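Local coordinates for beta-catenin homolog sys-1 (Caenorhabditis elegans, PDB 3C2G), which acts as a transcription coregulator in the Wnt signalling asymmetry pathway, binding the TCF factor POP-1 directly and activating or repressing target genes, at residues S445-C449 against L460-L465; A501-F506 against L521-T525; I526-L530 against N568-V572; I589-L594 against L612-E618. All coordinates share one frame. Residues are numbered along the deposited sequence.

Contact 1 (S445-C449 against L460-L465); sequences SCLSC and LRSTIL
Leu447 is the apolar centre: its chi1, between wells near -136°, brings CD1 across to the helix of 460-465, 3.8 Å from Ile464 CG2 and 4.2 Å from Leu465 CD2, although its CA-to-CB bond points away. Beside it Cys446, chi1 m, points toward the partner and sets CB 3.6 Å from Ile464 CD1 and 4.1 Å from Leu460 CD2. Both segments are helical, the first toward the C-terminal end of helix 437-448, with Cys449 already extended at psi 147°; the closest CA atoms, Leu447 and Arg461, are 5.6 Å apart. At the polar edge Arg461, chi1 m and otherwise extended, reaches over the carbonyls there. Arg461 NE and NH2 donate to Cys446 O at 2.8 and 3.0 Å, and NH2 also to Cys449 O at 2.9 Å, while Leu447 O lies over one guanidinium face. These bonds join helix 457-472 directly to the end of helix 437-448, consistent with neighbouring helices of one armadillo repeat. Trp504 of helix 494-507 adds a cation-pi partner for Arg461; Leu460 and Ile464 also pack on helix 388-409, and Leu465 on helix 515-535.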
loop_
_atom_site.group_PDB
_atom_site.type_symbol
_atom_site.label_atom_id
_atom_site.label_comp_id
_atom_site.label_asym_id
_atom_site.label_seq_id
_atom_site.Cartn_x
_atom_site.Cartn_y
_atom_site.Cartn_z
ATOM N N SER A 445 9.082 26.492 7.644
ATOM C CA SER A 445 9.872 25.747 8.618
ATOM C C SER A 445 10.134 24.271 8.235
ATOM O O SER A 445 11.174 23.743 8.586
ATOM C CB SER A 445 9.320 25.915 10.039
ATOM O OG SER A 445 8.271 25.005 10.304
ATOM N N CYS A 446 9.227 23.626 7.498
ATOM C CA CYS A 446 9.505 22.299 6.902
ATOM C C CYS A 446 10.672 22.342 5.928
ATOM O O CYS A 446 11.350 21.331 5.675
ATOM C CB CYS A 446 8.315 21.782 6.103
ATOM S SG CYS A 446 6.815 21.473 7.005
ATOM N N LEU A 447 10.870 23.516 5.356
ATOM C CA LEU A 447 11.807 23.720 4.279
ATOM C C LEU A 447 13.210 23.775 4.839
ATOM O O LEU A 447 14.172 23.405 4.157
ATOM C CB LEU A 447 11.466 25.044 3.605
ATOM C CG LEU A 447 11.435 25.188 2.094
ATOM C CD1 LEU A 447 10.882 23.955 1.380
ATOM C CD2 LEU A 447 10.625 26.421 1.768
ATOM N N SER A 448 13.321 24.219 6.091
ATOM C CA SER A 448 14.627 24.505 6.692
ATOM C C SER A 448 14.948 23.820 8.034
ATOM O O SER A 448 16.036 24.017 8.561
ATOM C CB SER A 448 14.797 26.016 6.847
ATOM O OG SER A 448 14.048 26.484 7.956
ATOM N N CYS A 449 14.025 23.045 8.603
ATOM C CA CYS A 449 14.305 22.380 9.894
ATOM C C CYS A 449 15.512 21.426 9.815
ATOM O O CYS A 449 15.790 20.845 8.766
ATOM C CB CYS A 449 13.060 21.695 10.485
ATOM S SG CYS A 449 12.117 20.605 9.362
ATOM N N LEU A 460 8.936 16.129 0.194
ATOM C CA LEU A 460 8.161 17.191 0.811
ATOM C C LEU A 460 8.680 18.588 0.435
ATOM O O LEU A 460 7.900 19.471 0.110
ATOM C CB LEU A 460 8.138 17.047 2.333
ATOM C CG LEU A 460 7.423 18.186 3.081
ATOM C CD1 LEU A 460 5.947 18.314 2.673
ATOM C CD2 LEU A 460 7.535 18.032 4.578
ATOM N N ARG A 461 9.990 18.783 0.495
ATOM C CA ARG A 461 10.590 20.092 0.234
ATOM C C ARG A 461 10.482 20.446 -1.237
ATOM O O ARG A 461 10.286 21.592 -1.595
ATOM C CB ARG A 461 12.047 20.126 0.710
ATOM C CG ARG A 461 12.146 19.984 2.210
ATOM C CD ARG A 461 13.552 20.018 2.757
ATOM N NE ARG A 461 13.453 20.309 4.182
ATOM C CZ ARG A 461 14.468 20.338 5.037
ATOM N NH1 ARG A 461 15.707 20.073 4.631
ATOM N NH2 ARG A 461 14.231 20.631 6.309
ATOM N N SER A 462 10.578 19.443 -2.088
ATOM C CA SER A 462 10.390 19.657 -3.499
ATOM C C SER A 462 8.949 20.095 -3.786
ATOM O O SER A 462 8.727 21.011 -4.580
ATOM C CB SER A 462 10.726 18.376 -4.253
ATOM O OG SER A 462 10.689 18.591 -5.644
ATOM N N THR A 463 7.987 19.454 -3.119
ATOM C CA THR A 463 6.553 19.715 -3.325
ATOM C C THR A 463 6.154 21.087 -2.781
ATOM O O THR A 463 5.302 21.765 -3.345
ATOM C CB THR A 463 5.686 18.609 -2.657
ATOM O OG1 THR A 463 6.052 17.336 -3.193
ATOM C CG2 THR A 463 4.199 18.825 -2.900
ATOM N N ILE A 464 6.780 21.491 -1.685
ATOM C CA ILE A 464 6.519 22.798 -1.103
ATOM C C ILE A 464 6.946 23.919 -2.059
ATOM O O ILE A 464 6.216 24.902 -2.225
ATOM C CB ILE A 464 7.224 22.965 0.242
ATOM C CG1 ILE A 464 6.550 22.087 1.301
ATOM C CG2 ILE A 464 7.211 24.432 0.673
ATOM C CD1 ILE A 464 7.330 21.989 2.596
ATOM N N LEU A 465 8.111 23.766 -2.689
ATOM C CA LEU A 465 8.595 24.782 -3.608
ATOM C C LEU A 465 7.581 24.948 -4.723
ATOM O O LEU A 465 7.269 26.075 -5.136
ATOM C CB LEU A 465 9.970 24.429 -4.182
ATOM C CG LEU A 465 11.120 24.342 -3.188
ATOM C CD1 LEU A 465 12.403 23.905 -3.902
ATOM C CD2 LEU A 465 11.324 25.660 -2.443
#

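Contact 2 (A501-F506 against L521-T525); sequences AYSWVF and LVERT
Two helical segments run nearly antiparallel, their axes 10.3 Å apart at 156° (signed crossing angle -156°), with the closest CA atoms, those of Tyr502 and Val522, 6.7 Å from each other. Leu521, chi1 t, is the main bump of its helix: CD2 enters the hollow between successive turns of 501-506, 4.2 Å from Ala501 O, 4.5 Å from Tyr502 CA and 4.1 Å from Val505 CB. One residue on, Val522 (chi1 t) presents CG2 to Val505 CG1 at 4.2 Å and Phe506 CZ at 4.0 Å, and CG1 to Tyr502 CE1 at 4.2 Å. Helices 494-507 and 515-535 follow each other in the chain, an antiparallel hairpin consistent with the second and third helices of an armadillo repeat. Tyr502, chi1 t, leans along the partner helix so that CD1 lies 3.6 Å from Thr525 CG2. The hydroxyl of Thr525, chi1 m, turns back to its own helix, OG1 donating to Leu521 O at 2.8 Å. Leu555, in a loop, touches Tyr502, Val522 and Phe506, while Leu458 of helix 457-472 meets Val505.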
loop_
_atom_site.group_PDB
_atom_site.type_symbol
_atom_site.label_atom_id
_atom_site.label_comp_id
_atom_site.label_asym_id
_atom_site.label_seq_id
_atom_site.Cartn_x
_atom_site.Cartn_y
_atom_site.Cartn_z
ATOM N N ALA A 501 17.030 25.049 2.093
ATOM C CA ALA A 501 16.680 23.765 1.498
ATOM C C ALA A 501 17.638 23.438 0.366
ATOM O O ALA A 501 18.042 22.286 0.182
ATOM C CB ALA A 501 15.260 23.769 1.007
ATOM N N TYR A 502 18.018 24.470 -0.372
ATOM C CA TYR A 502 18.919 24.336 -1.500
ATOM C C TYR A 502 20.313 23.874 -1.046
ATOM O O TYR A 502 20.894 22.989 -1.664
ATOM C CB TYR A 502 18.973 25.675 -2.227
ATOM C CG TYR A 502 19.807 25.738 -3.470
ATOM C CD1 TYR A 502 19.323 25.274 -4.703
ATOM C CD2 TYR A 502 21.073 26.309 -3.431
ATOM C CE1 TYR A 502 20.109 25.366 -5.863
ATOM C CE2 TYR A 502 21.860 26.407 -4.574
ATOM C CZ TYR A 502 21.379 25.941 -5.777
ATOM O OH TYR A 502 22.200 26.059 -6.879
ATOM N N SER A 503 20.823 24.470 0.039
ATOM C CA SER A 503 22.073 24.038 0.673
ATOM C C SER A 503 21.985 22.600 1.157
ATOM O O SER A 503 22.863 21.793 0.888
ATOM C CB SER A 503 22.404 24.935 1.865
ATOM O OG SER A 503 22.885 26.194 1.432
ATOM N N TRP A 504 20.909 22.289 1.869
ATOM C CA TRP A 504 20.678 20.965 2.432
ATOM C C TRP A 504 20.762 19.854 1.391
ATOM O O TRP A 504 21.368 18.809 1.638
ATOM C CB TRP A 504 19.312 20.941 3.113
ATOM C CG TRP A 504 18.869 19.584 3.562
ATOM C CD1 TRP A 504 19.232 18.942 4.711
ATOM C CD2 TRP A 504 17.960 18.709 2.883
ATOM N NE1 TRP A 504 18.611 17.723 4.787
ATOM C CE2 TRP A 504 17.824 17.551 3.680
ATOM C CE3 TRP A 504 17.240 18.795 1.683
ATOM C CZ2 TRP A 504 17.004 16.482 3.316
ATOM C CZ3 TRP A 504 16.422 17.732 1.319
ATOM C CH2 TRP A 504 16.314 16.589 2.133
ATOM N N VAL A 505 20.168 20.091 0.227
ATOM C CA VAL A 505 20.107 19.080 -0.816
ATOM C C VAL A 505 21.510 18.699 -1.318
ATOM O O VAL A 505 21.762 17.545 -1.674
ATOM C CB VAL A 505 19.127 19.492 -1.970
ATOM C CG1 VAL A 505 19.820 20.340 -3.030
ATOM C CG2 VAL A 505 18.530 18.269 -2.604
ATOM N N PHE A 506 22.433 19.657 -1.318
ATOM C CA PHE A 506 23.794 19.359 -1.757
ATOM C C PHE A 506 24.618 18.555 -0.751
ATOM O O PHE A 506 25.583 17.905 -1.120
ATOM C CB PHE A 506 24.508 20.629 -2.218
ATOM C CG PHE A 506 24.001 21.138 -3.529
ATOM C CD1 PHE A 506 24.399 20.539 -4.719
ATOM C CD2 PHE A 506 23.090 22.191 -3.577
ATOM C CE1 PHE A 506 23.913 20.990 -5.929
ATOM C CE2 PHE A 506 22.594 22.651 -4.783
ATOM C CZ PHE A 506 23.005 22.052 -5.963
ATOM N N LEU A 521 14.179 19.526 -7.211
ATOM C CA LEU A 521 14.202 20.508 -6.130
ATOM C C LEU A 521 15.068 21.697 -6.518
ATOM O O LEU A 521 14.727 22.846 -6.224
ATOM C CB LEU A 521 14.735 19.882 -4.835
ATOM C CG LEU A 521 14.674 20.755 -3.578
ATOM C CD1 LEU A 521 14.450 19.916 -2.361
ATOM C CD2 LEU A 521 15.928 21.609 -3.404
ATOM N N VAL A 522 16.197 21.400 -7.160
ATOM C CA VAL A 522 17.131 22.405 -7.624
ATOM C C VAL A 522 16.455 23.322 -8.643
ATOM O O VAL A 522 16.528 24.555 -8.520
ATOM C CB VAL A 522 18.393 21.736 -8.211
ATOM C CG1 VAL A 522 19.211 22.717 -9.024
ATOM C CG2 VAL A 522 19.234 21.148 -7.086
ATOM N N GLU A 523 15.777 22.708 -9.621
ATOM C CA GLU A 523 15.098 23.428 -10.696
ATOM C C GLU A 523 13.987 24.300 -10.143
ATOM O O GLU A 523 13.838 25.463 -10.531
ATOM C CB GLU A 523 14.523 22.451 -11.729
ATOM C CG GLU A 523 15.582 21.699 -12.531
ATOM C CD GLU A 523 14.998 20.683 -13.512
ATOM O OE1 GLU A 523 15.618 19.600 -13.678
ATOM O OE2 GLU A 523 13.929 20.962 -14.122
ATOM N N ARG A 524 13.218 23.741 -9.218
ATOM C CA ARG A 524 12.122 24.470 -8.612
ATOM C C ARG A 524 12.622 25.644 -7.788
ATOM O O ARG A 524 11.943 26.657 -7.702
ATOM C CB ARG A 524 11.222 23.536 -7.791
ATOM C CG ARG A 524 10.344 22.687 -8.667
ATOM C CD ARG A 524 9.642 21.599 -7.912
ATOM N NE ARG A 524 8.797 20.826 -8.815
ATOM C CZ ARG A 524 7.945 19.885 -8.417
ATOM N NH1 ARG A 524 7.820 19.616 -7.127
ATOM N NH2 ARG A 524 7.199 19.239 -9.304
ATOM N N THR A 525 13.809 25.510 -7.205
ATOM C CA THR A 525 14.418 26.601 -6.472
ATOM C C THR A 525 14.703 27.764 -7.430
ATOM O O THR A 525 14.276 28.895 -7.194
ATOM C CB THR A 525 15.722 26.152 -5.784
ATOM O OG1 THR A 525 15.433 25.120 -4.832
ATOM C CG2 THR A 525 16.378 27.308 -5.078
#

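Contact 3 (I526-L530 against N568-V572)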
loop_
_atom_site.group_PDB
_atom_site.type_symbol
_atom_site.label_atom_id
_atom_site.label_comp_id
_atom_site.label_asym_id
_atom_site.label_seq_id
_atom_site.Cartn_x
_atom_site.Cartn_y
_atom_site.Cartn_z
ATOM N N ILE A 526 15.421 27.478 -8.515
ATOM C CA ILE A 526 15.753 28.508 -9.495
ATOM C C ILE A 526 14.451 29.166 -9.988
ATOM O O ILE A 526 14.342 30.388 -10.103
ATOM C CB ILE A 526 16.575 27.915 -10.679
ATOM C CG1 ILE A 526 17.885 27.285 -10.183
ATOM C CG2 ILE A 526 16.851 28.968 -11.754
ATOM C CD1 ILE A 526 18.653 28.109 -9.156
ATOM N N SER A 527 13.451 28.334 -10.229
ATOM C CA SER A 527 12.216 28.784 -10.828
ATOM C C SER A 527 11.387 29.591 -9.835
ATOM O O SER A 527 10.702 30.541 -10.207
ATOM C CB SER A 527 11.461 27.571 -11.368
ATOM O OG SER A 527 10.100 27.852 -11.523
ATOM N N LEU A 528 11.467 29.239 -8.561
ATOM C CA LEU A 528 10.763 29.999 -7.537
ATOM C C LEU A 528 11.440 31.352 -7.236
ATOM O O LEU A 528 10.763 32.325 -6.893
ATOM C CB LEU A 528 10.584 29.162 -6.264
ATOM C CG LEU A 528 9.923 29.812 -5.046
ATOM C CD1 LEU A 528 8.561 30.385 -5.368
ATOM C CD2 LEU A 528 9.823 28.821 -3.912
ATOM N N LEU A 529 12.760 31.422 -7.353
ATOM C CA LEU A 529 13.443 32.686 -7.127
ATOM C C LEU A 529 13.048 33.691 -8.221
ATOM O O LEU A 529 12.851 34.874 -7.932
ATOM C CB LEU A 529 14.948 32.503 -7.058
ATOM C CG LEU A 529 15.476 31.725 -5.852
ATOM C CD1 LEU A 529 16.973 31.497 -6.003
ATOM C CD2 LEU A 529 15.160 32.425 -4.529
ATOM N N LEU A 530 12.890 33.193 -9.451
ATOM C CA LEU A 530 12.372 33.975 -10.574
ATOM C C LEU A 530 10.952 34.505 -10.353
ATOM O O LEU A 530 10.679 35.705 -10.537
ATOM C CB LEU A 530 12.405 33.146 -11.853
ATOM C CG LEU A 530 13.803 33.014 -12.451
ATOM C CD1 LEU A 530 13.749 32.185 -13.705
ATOM C CD2 LEU A 530 14.422 34.405 -12.734
ATOM N N ASN A 568 16.507 29.553 -17.269
ATOM C CA ASN A 568 16.206 30.048 -15.924
ATOM C C ASN A 568 17.483 30.395 -15.159
ATOM O O ASN A 568 17.578 31.425 -14.484
ATOM C CB ASN A 568 15.346 29.040 -15.150
ATOM C CG ASN A 568 13.865 29.172 -15.468
ATOM O OD1 ASN A 568 13.431 30.139 -16.097
ATOM N ND2 ASN A 568 13.085 28.213 -15.023
ATOM N N VAL A 569 18.468 29.520 -15.297
ATOM C CA VAL A 569 19.747 29.694 -14.646
ATOM C C VAL A 569 20.433 30.946 -15.172
ATOM O O VAL A 569 20.948 31.739 -14.392
ATOM C CB VAL A 569 20.612 28.441 -14.806
ATOM C CG1 VAL A 569 22.077 28.763 -14.647
ATOM C CG2 VAL A 569 20.169 27.382 -13.792
ATOM N N LEU A 570 20.403 31.141 -16.484
ATOM C CA LEU A 570 21.013 32.322 -17.087
ATOM C C LEU A 570 20.347 33.604 -16.612
ATOM O O LEU A 570 21.031 34.569 -16.251
ATOM C CB LEU A 570 20.964 32.248 -18.614
ATOM C CG LEU A 570 21.808 31.154 -19.258
ATOM C CD1 LEU A 570 21.384 30.916 -20.701
ATOM C CD2 LEU A 570 23.280 31.480 -19.168
ATOM N N VAL A 571 19.019 33.605 -16.605
ATOM C CA VAL A 571 18.256 34.804 -16.295
ATOM C C VAL A 571 18.401 35.192 -14.832
ATOM O O VAL A 571 18.591 36.374 -14.526
ATOM C CB VAL A 571 16.776 34.640 -16.691
ATOM C CG1 VAL A 571 15.906 35.787 -16.147
ATOM C CG2 VAL A 571 16.650 34.558 -18.223
ATOM N N VAL A 572 18.324 34.207 -13.932
ATOM C CA VAL A 572 18.422 34.485 -12.508
ATOM C C VAL A 572 19.798 35.052 -12.171
ATOM O O VAL A 572 19.911 35.978 -11.367
ATOM C CB VAL A 572 18.062 33.253 -11.600
ATOM C CG1 VAL A 572 19.222 32.275 -11.455
ATOM C CG2 VAL A 572 17.636 33.721 -10.226
#
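Leu530, Val572 and Ile526 bury the most surface here. Leu530, chi1 m and chi2 t, reaches across between successive turns of the partner helix: CD2 lies 4.0 Å from both Val571 CG1 and Val572 CB, and CD1 comes within 3.2 Å of Asn568 OD1, a tight apolar-to-polar touch. Val572 answers from the other helix, filling the space between Ile526 and Leu530; its CG1 is 4.1 Å from Ile526 CG2 and its CG2 4.3 Å from Leu529 CB. Ile526 CG2 also packs 3.7 Å from Asn568 CB and 4.2 Å from Val569 CG2. No hydrogen bond crosses, so the fit of side chains holds the segments together. With axes 9.6 Å apart and crossing at 43°, the helices run in broadly the same direction, and CA pairs Ile526-Val569 and Leu530-Val572 come to 6.6 and 6.4 Å. Leu528 faces helix 457-472 and Leu570 faces helix 603-613, so the interface lies between helix layers. Similarly directed long helices packed side by side in this way are typical of successive repeats in an armadillo superhelix.

Contact 4 (I589-L594 against L612-E618)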
loop_
_atom_site.group_PDB
_atom_site.type_symbol
_atom_site.label_atom_id
_atom_site.label_comp_id
_atom_site.label_asym_id
_atom_site.label_seq_id
_atom_site.Cartn_x
_atom_site.Cartn_y
_atom_site.Cartn_z
ATOM N N ILE A 589 33.323 30.716 -12.491
ATOM C CA ILE A 589 32.562 30.118 -13.589
ATOM C C ILE A 589 33.441 29.390 -14.605
ATOM O O ILE A 589 34.663 29.563 -14.632
ATOM C CB ILE A 589 31.683 31.171 -14.335
ATOM C CG1 ILE A 589 32.553 32.176 -15.101
ATOM C CG2 ILE A 589 30.737 31.866 -13.364
ATOM C CD1 ILE A 589 31.782 33.032 -16.097
ATOM N N ASP A 590 32.791 28.553 -15.413
ATOM C CA ASP A 590 33.385 27.955 -16.601
ATOM C C ASP A 590 33.051 28.891 -17.753
ATOM O O ASP A 590 32.007 28.763 -18.395
ATOM C CB ASP A 590 32.784 26.564 -16.836
ATOM C CG ASP A 590 33.462 25.796 -17.968
ATOM O OD1 ASP A 590 34.019 26.413 -18.901
ATOM O OD2 ASP A 590 33.410 24.552 -17.928
ATOM N N ARG A 591 33.942 29.845 -17.993
ATOM C CA ARG A 591 33.710 30.891 -18.979
ATOM C C ARG A 591 33.505 30.385 -20.427
ATOM O O ARG A 591 32.587 30.849 -21.103
ATOM C CB ARG A 591 34.819 31.945 -18.905
ATOM C CG ARG A 591 34.412 33.281 -19.486
ATOM C CD ARG A 591 35.605 34.179 -19.767
ATOM N NE ARG A 591 35.214 35.276 -20.651
ATOM C CZ ARG A 591 34.895 36.502 -20.244
ATOM N NH1 ARG A 591 34.931 36.827 -18.954
ATOM N NH2 ARG A 591 34.544 37.414 -21.138
ATOM N N PRO A 592 34.356 29.448 -20.911
ATOM C CA PRO A 592 34.154 28.937 -22.275
ATOM C C PRO A 592 32.804 28.254 -22.467
ATOM O O PRO A 592 32.225 28.327 -23.552
ATOM C CB PRO A 592 35.287 27.915 -22.447
ATOM C CG PRO A 592 36.313 28.316 -21.461
ATOM C CD PRO A 592 35.541 28.832 -20.284
HETATM N N MSE A 593 32.309 27.602 -21.422
HETATM C CA MSE A 593 30.976 27.020 -21.470
HETATM C C MSE A 593 29.886 28.078 -21.664
HETATM O O MSE A 593 28.946 27.874 -22.432
HETATM C CB MSE A 593 30.697 26.206 -20.218
HETATM C CG MSE A 593 29.454 25.369 -20.341
HETATM SE SE MSE A 593 28.324 25.550 -18.775
HETATM C CE MSE A 593 27.727 27.401 -18.976
ATOM N N LEU A 594 30.016 29.203 -20.970
ATOM C CA LEU A 594 29.059 30.293 -21.103
ATOM C C LEU A 594 29.135 30.936 -22.491
ATOM O O LEU A 594 28.115 31.343 -23.043
ATOM C CB LEU A 594 29.263 31.335 -19.995
ATOM C CG LEU A 594 28.396 32.598 -19.974
ATOM C CD1 LEU A 594 26.918 32.266 -19.900
ATOM C CD2 LEU A 594 28.800 33.479 -18.814
ATOM N N LEU A 612 24.495 37.971 -19.790
ATOM C CA LEU A 612 25.197 37.529 -18.586
ATOM C C LEU A 612 26.718 37.618 -18.743
ATOM O O LEU A 612 27.424 37.967 -17.795
ATOM C CB LEU A 612 24.768 36.108 -18.185
ATOM C CG LEU A 612 25.404 35.432 -16.960
ATOM C CD1 LEU A 612 25.219 36.241 -15.684
ATOM C CD2 LEU A 612 24.855 34.039 -16.776
ATOM N N LEU A 613 27.213 37.308 -19.942
ATOM C CA LEU A 613 28.655 37.386 -20.244
ATOM C C LEU A 613 29.271 38.768 -19.960
ATOM O O LEU A 613 30.355 38.864 -19.371
ATOM C CB LEU A 613 28.914 36.981 -21.698
ATOM C CG LEU A 613 30.341 36.636 -22.130
ATOM C CD1 LEU A 613 30.850 35.364 -21.444
ATOM C CD2 LEU A 613 30.412 36.494 -23.653
ATOM N N SER A 614 28.565 39.827 -20.351
ATOM C CA SER A 614 29.061 41.193 -20.184
ATOM C C SER A 614 29.252 41.626 -18.726
ATOM O O SER A 614 29.859 42.661 -18.461
ATOM C CB SER A 614 28.149 42.188 -20.909
ATOM O OG SER A 614 26.925 42.363 -20.210
ATOM N N ARG A 615 28.733 40.841 -17.787
ATOM C CA ARG A 615 28.830 41.169 -16.361
ATOM C C ARG A 615 30.217 40.889 -15.782
ATOM O O ARG A 615 30.636 41.532 -14.812
ATOM C CB ARG A 615 27.795 40.389 -15.545
ATOM C CG ARG A 615 26.357 40.521 -16.010
ATOM C CD ARG A 615 25.649 41.682 -15.368
ATOM N NE ARG A 615 24.228 41.664 -15.701
ATOM C CZ ARG A 615 23.397 42.679 -15.493
ATOM N NH1 ARG A 615 23.846 43.804 -14.953
ATOM N NH2 ARG A 615 22.118 42.567 -15.827
ATOM N N PHE A 616 30.925 39.940 -16.384
ATOM C CA PHE A 616 32.158 39.411 -15.807
ATOM C C PHE A 616 33.420 40.195 -16.163
ATOM O O PHE A 616 33.450 40.893 -17.175
ATOM C CB PHE A 616 32.292 37.927 -16.168
ATOM C CG PHE A 616 31.279 37.069 -15.482
ATOM C CD1 PHE A 616 31.586 36.448 -14.275
ATOM C CD2 PHE A 616 30.000 36.929 -16.008
ATOM C CE1 PHE A 616 30.643 35.682 -13.618
ATOM C CE2 PHE A 616 29.053 36.169 -15.359
ATOM C CZ PHE A 616 29.372 35.541 -14.160
ATOM N N PRO A 617 34.469 40.094 -15.322
ATOM C CA PRO A 617 35.749 40.695 -15.713
ATOM C C PRO A 617 36.247 40.141 -17.056
ATOM O O PRO A 617 35.802 39.076 -17.501
ATOM C CB PRO A 617 36.694 40.289 -14.577
ATOM C CG PRO A 617 35.809 40.020 -13.426
ATOM C CD PRO A 617 34.547 39.459 -13.991
ATOM N N GLU A 618 37.155 40.874 -17.696
ATOM C CA GLU A 618 37.692 40.466 -18.994
ATOM C C GLU A 618 38.705 39.325 -18.856
ATOM O O GLU A 618 38.874 38.527 -19.786
ATOM C CB GLU A 618 38.296 41.664 -19.747
ATOM C CG GLU A 618 38.456 41.439 -21.261
ATOM C CD GLU A 618 37.254 40.723 -21.891
ATOM O OE1 GLU A 618 36.141 41.298 -21.904
ATOM O OE2 GLU A 618 37.427 39.579 -22.365
#
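Phe616 offers one face of its ring to Ile589, whose CD1 stands 3.8 Å from the ring centroid and only 11° off the normal, a clear CH-pi contact. Leu594 CD2 approaches the same ring obliquely, 4.4 Å from Phe616 CE2, and lies 3.8 Å from Leu613 CD1; Leu594 CD1 meets Leu612 CD2 at 4.1 Å. These side chains form the apolar part of the contact. Outside it Arg591 stretches, with chi1 to chi3 all t, toward the chain's C-terminal tail. Arg591 NH1 makes a weak hydrogen bond of 2.8 Å to Pro617 O, while Arg591 NH2 forms a long salt bridge, 3.8 Å, with Glu618 OE2, which lies well out of the guanidinium plane, so that charge alone links them. Leu613 CD1 covers one guanidinium face and Glu618 O the opposite one. The backbone sets up both sides: Asp590 N-caps the helix that starts at Arg591, its OD1 accepting from Met593 N (a selenomethionine) at 3.3 Å, and a type I turn from Leu613 to Phe616 swings the aromatic ring back toward Ile589. The contact thus sets the end of helix 603-613 and the tail after it against the start of helix 591-598 and the residue leading into it, at the C-terminal end of the armadillo domain. Leu594 and Leu612 both also pack on Leu570 of helix 563-579, and Leu553, in a loop, touches Ile589 and Leu594.

The four contacts follow one another along the chain in series, all on the same side of its centre and progressively farther from it. Contacts 1 and 2, centres 10 Å apart, touch directly, Arg524 NH1 probably hydrogen-bonding to Ser462 O at 3.0 Å. Contacts 2 and 3, centres 13 Å apart, both use helix 515-535, from adjoining segments. Contact 3 meets contact 4, their centres 17 Å apart, through Leu570, which packs on Leu594 and Leu612. Contacts 1 and 4, by comparison, are 33 Å apart between centres and about 21 Å between nearest atoms. Helix-to-helix packing is thus relayed through the C-terminal armadillo repeats, building one continuous superhelix out to the chain's end.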